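Local coordinates for protein alpha,alpha-trehalose-phosphate synthase (UDP-forming) (Burkholderia multivorans, PDB 5UOF) that is a glycosyltransferase of family 20 with the two-domain GT-B fold, at residues Y85-W95 with V138-F146. Sequence-based numbering, arbitrary orientation. Where two conformers were deposited one is given.
Sequences YYRGFSNATLW and VHDYHLLPF. With EDO (1,2-ethanediol), chain J.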
# COMPACT_ATOMS: atom_id res chain seq x y z
N TYR A 85 -7.23 17.28 16.86
CA TYR A 85 -6.76 17.79 15.58
C TYR A 85 -5.38 17.25 15.22
O TYR A 85 -5.16 16.83 14.08
CB TYR A 85 -6.74 19.33 15.62
CG TYR A 85 -6.50 20.03 14.29
CD1 TYR A 85 -5.22 20.10 13.74
CD2 TYR A 85 -7.53 20.68 13.63
CE1 TYR A 85 -4.98 20.78 12.54
CE2 TYR A 85 -7.32 21.35 12.43
CZ TYR A 85 -6.04 21.40 11.89
OH TYR A 85 -5.83 22.09 10.71
N TYR A 86 -4.44 17.24 16.17
CA TYR A 86 -3.05 16.90 15.89
C TYR A 86 -2.59 15.55 16.43
O TYR A 86 -1.57 15.03 15.96
CB TYR A 86 -2.11 17.97 16.45
CG TYR A 86 -2.20 19.28 15.70
CD1 TYR A 86 -1.68 19.39 14.42
CD2 TYR A 86 -2.79 20.40 16.28
CE1 TYR A 86 -1.75 20.59 13.72
CE2 TYR A 86 -2.87 21.60 15.59
CZ TYR A 86 -2.35 21.69 14.31
OH TYR A 86 -2.43 22.87 13.62
N ARG A 87 -3.29 14.98 17.41
CA ARG A 87 -2.86 13.73 18.05
C ARG A 87 -3.98 12.71 18.01
O ARG A 87 -4.29 12.03 18.99
CB ARG A 87 -2.41 13.98 19.48
CG ARG A 87 -1.25 14.95 19.60
CD ARG A 87 -0.74 15.05 21.03
NE ARG A 87 -0.14 13.80 21.48
CZ ARG A 87 -0.68 12.99 22.38
NH1 ARG A 87 -1.83 13.30 22.96
NH2 ARG A 87 -0.05 11.87 22.72
N GLY A 88 -4.64 12.62 16.85
CA GLY A 88 -5.74 11.70 16.70
C GLY A 88 -5.81 11.11 15.31
O GLY A 88 -4.81 10.63 14.79
N PHE A 89 -6.98 11.21 14.69
CA PHE A 89 -7.25 10.45 13.47
C PHE A 89 -6.36 10.88 12.30
O PHE A 89 -5.88 10.03 11.54
CB PHE A 89 -8.73 10.60 13.10
CG PHE A 89 -9.08 10.07 11.74
CD1 PHE A 89 -9.30 8.71 11.54
CD2 PHE A 89 -9.19 10.93 10.65
CE1 PHE A 89 -9.62 8.22 10.28
CE2 PHE A 89 -9.52 10.46 9.39
CZ PHE A 89 -9.73 9.09 9.20
N SER A 90 -6.12 12.19 12.14
CA SER A 90 -5.34 12.68 11.00
C SER A 90 -3.95 12.08 11.00
O SER A 90 -3.44 11.65 9.96
CB SER A 90 -5.24 14.21 11.04
OG SER A 90 -6.48 14.84 10.92
N ASN A 91 -3.29 12.08 12.15
CA ASN A 91 -1.91 11.60 12.17
C ASN A 91 -1.81 10.12 12.52
O ASN A 91 -0.82 9.47 12.13
CB ASN A 91 -1.09 12.44 13.15
CG ASN A 91 -0.75 13.82 12.58
OD1 ASN A 91 -0.45 13.96 11.38
ND2 ASN A 91 -0.80 14.84 13.42
N ALA A 92 -2.79 9.56 13.21
CA ALA A 92 -2.75 8.13 13.53
C ALA A 92 -3.28 7.26 12.41
O ALA A 92 -2.93 6.08 12.35
CB ALA A 92 -3.56 7.84 14.81
N THR A 93 -4.13 7.79 11.52
CA THR A 93 -4.75 6.98 10.48
C THR A 93 -4.50 7.55 9.09
O THR A 93 -3.96 6.85 8.23
CB THR A 93 -6.27 6.85 10.71
OG1 THR A 93 -6.52 6.35 12.02
CG2 THR A 93 -6.88 5.89 9.70
N LEU A 94 -4.88 8.80 8.84
CA LEU A 94 -4.77 9.37 7.49
C LEU A 94 -3.32 9.44 7.04
O LEU A 94 -2.95 8.90 5.99
CB LEU A 94 -5.38 10.78 7.46
CG LEU A 94 -6.89 10.88 7.42
CD1 LEU A 94 -7.31 12.32 7.16
CD2 LEU A 94 -7.43 9.94 6.35
N TRP A 95 -2.49 10.13 7.82
CA TRP A 95 -1.10 10.31 7.42
C TRP A 95 -0.40 8.99 7.10
O TRP A 95 0.18 8.89 6.01
CB TRP A 95 -0.33 11.11 8.48
CG TRP A 95 1.05 11.48 8.02
CD1 TRP A 95 1.42 12.64 7.40
CD2 TRP A 95 2.23 10.67 8.12
NE1 TRP A 95 2.77 12.61 7.11
CE2 TRP A 95 3.28 11.41 7.54
CE3 TRP A 95 2.49 9.40 8.63
CZ2 TRP A 95 4.58 10.92 7.47
CZ3 TRP A 95 3.78 8.91 8.56
CH2 TRP A 95 4.81 9.67 7.98
N VAL A 138 -8.57 25.81 1.27
CA VAL A 138 -8.27 24.97 2.43
C VAL A 138 -7.05 24.11 2.14
O VAL A 138 -6.94 23.50 1.06
CB VAL A 138 -9.49 24.09 2.77
CG1 VAL A 138 -9.20 23.22 4.00
CG2 VAL A 138 -10.73 24.95 2.98
N HIS A 139 -6.15 24.00 3.11
CA HIS A 139 -4.87 23.31 2.91
C HIS A 139 -4.73 22.07 3.78
O HIS A 139 -4.75 22.16 5.01
CB HIS A 139 -3.71 24.27 3.16
CG HIS A 139 -3.56 25.26 2.06
ND1 HIS A 139 -2.71 25.06 0.99
CD2 HIS A 139 -4.23 26.41 1.81
CE1 HIS A 139 -2.83 26.07 0.15
NE2 HIS A 139 -3.75 26.90 0.62
N ASP A 140 -4.59 20.93 3.11
CA ASP A 140 -4.01 19.69 3.61
C ASP A 140 -4.94 18.84 4.48
O ASP A 140 -6.06 19.23 4.81
CB ASP A 140 -2.71 19.96 4.35
CG ASP A 140 -1.65 18.89 4.07
OD1 ASP A 140 -1.90 18.02 3.19
OD2 ASP A 140 -0.59 18.90 4.72
N TYR A 141 -4.42 17.67 4.87
CA TYR A 141 -5.26 16.56 5.29
C TYR A 141 -5.93 16.77 6.65
O TYR A 141 -6.95 16.12 6.92
CB TYR A 141 -4.43 15.27 5.29
CG TYR A 141 -3.27 15.27 6.25
CD1 TYR A 141 -2.06 15.89 5.93
CD2 TYR A 141 -3.39 14.67 7.50
CE1 TYR A 141 -1.01 15.90 6.83
CE2 TYR A 141 -2.34 14.67 8.40
CZ TYR A 141 -1.16 15.29 8.06
OH TYR A 141 -0.12 15.30 8.97
N HIS A 142 -5.39 17.63 7.53
CA HIS A 142 -6.06 17.87 8.81
C HIS A 142 -7.40 18.54 8.62
O HIS A 142 -8.25 18.48 9.52
CB HIS A 142 -5.21 18.76 9.72
CG HIS A 142 -3.88 18.18 10.12
ND1 HIS A 142 -3.76 17.16 11.05
CD2 HIS A 142 -2.62 18.49 9.75
CE1 HIS A 142 -2.48 16.87 11.21
NE2 HIS A 142 -1.77 17.66 10.43
N LEU A 143 -7.60 19.20 7.47
CA LEU A 143 -8.80 20.00 7.21
C LEU A 143 -9.61 19.44 6.06
O LEU A 143 -10.42 20.15 5.47
CB LEU A 143 -8.40 21.45 6.92
CG LEU A 143 -7.82 22.24 8.08
CD1 LEU A 143 -7.07 23.47 7.58
CD2 LEU A 143 -8.94 22.61 9.04
N LEU A 144 -9.39 18.18 5.70
CA LEU A 144 -10.15 17.58 4.61
C LEU A 144 -11.67 17.75 4.73
O LEU A 144 -12.30 18.11 3.73
CB LEU A 144 -9.72 16.11 4.50
CG LEU A 144 -10.16 15.37 3.25
CD1 LEU A 144 -9.12 14.34 2.91
CD2 LEU A 144 -11.51 14.71 3.51
N PRO A 145 -12.31 17.54 5.89
CA PRO A 145 -13.77 17.69 5.96
C PRO A 145 -14.26 19.14 6.00
O PRO A 145 -15.46 19.36 6.18
CB PRO A 145 -14.15 16.97 7.27
CG PRO A 145 -12.91 16.26 7.73
CD PRO A 145 -11.77 17.03 7.16
N PHE A 146 -13.38 20.12 5.81
CA PHE A 146 -13.74 21.51 6.12
C PHE A 146 -14.83 22.04 5.18
O PHE A 146 -15.78 22.69 5.64
CB PHE A 146 -12.49 22.39 6.07
CG PHE A 146 -12.66 23.73 6.75
CD1 PHE A 146 -12.49 23.86 8.12
CD2 PHE A 146 -12.94 24.86 6.00
CE1 PHE A 146 -12.62 25.10 8.74
CE2 PHE A 146 -13.06 26.10 6.61
CZ PHE A 146 -12.91 26.21 7.98
C1 EDO J . 3.01 13.17 11.25
O1 EDO J . 2.25 12.28 12.06
C2 EDO J . 4.25 12.44 10.75
O2 EDO J . 4.96 11.89 11.86
O HOH W 1 -7.17 17.04 12.15
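Tyr85, Tyr86 and His142 form an aromatic cluster in the N-terminal domain of this GT-B protein, where the 3-10 turn that follows a strand of the central sheet meets a break between two helices. Both faces of the His142 imidazole have a neighbour toward the rim. Tyr86 brings its CD1 edge over one face in an edge-to-face pair, the ring centroids 5.3 Å apart and the planes at 59°, while CE2 of the preceding Tyr141 lies over the opposite face. The Tyr85 ring is nearly parallel to the imidazole but slid aside, so its CE1 meets His142 CB instead, at 3.5 Å. With CG anti to the backbone N (chi1 -170°), Tyr85 reaches across the side chain of His142 to set OH against Leu143 CG at 3.3 Å; that hydroxyl is hydrogen-bonded to Asn17. A weak, bent bond runs from His142 ND1 to Tyr85 O (3.4 Å). A water lies within bonding distance of Tyr85 O and His142 O.

Asn91 ties the end of the first helix to Tyr141, its ND2 at the edge of the His142 ring. ND2 donates to Tyr86 O at 2.7 Å, with Tyr86 O in the plane of the Asn91 amide, though the donor lies tilted from the Tyr86 carbonyl plane; this fixes the amide's rotation and presents OD1 to Tyr141. The tyrosine OH donates to Asn91 OD1 over 2.8 Å, in the carbonyl plane, with a C=O...O angle of 157°. Beyond it, Trp95 CD1 touches Tyr141 CZ at 3.8 Å, the rings inclined obliquely, and a 1,2-ethanediol covers one indole face.

Within the wider pi-type turn at 90-94, Ser90 packs on Tyr141 and His142, and Leu94 on Tyr141. Helix 109-127 supplies Tyr115 and Asn119, which bond Tyr141 O and His142 O, and helix 179-186 adds Leu182 against Leu94; strand 135-139, leading into the turn, lies between strands 12-16 and 159-162.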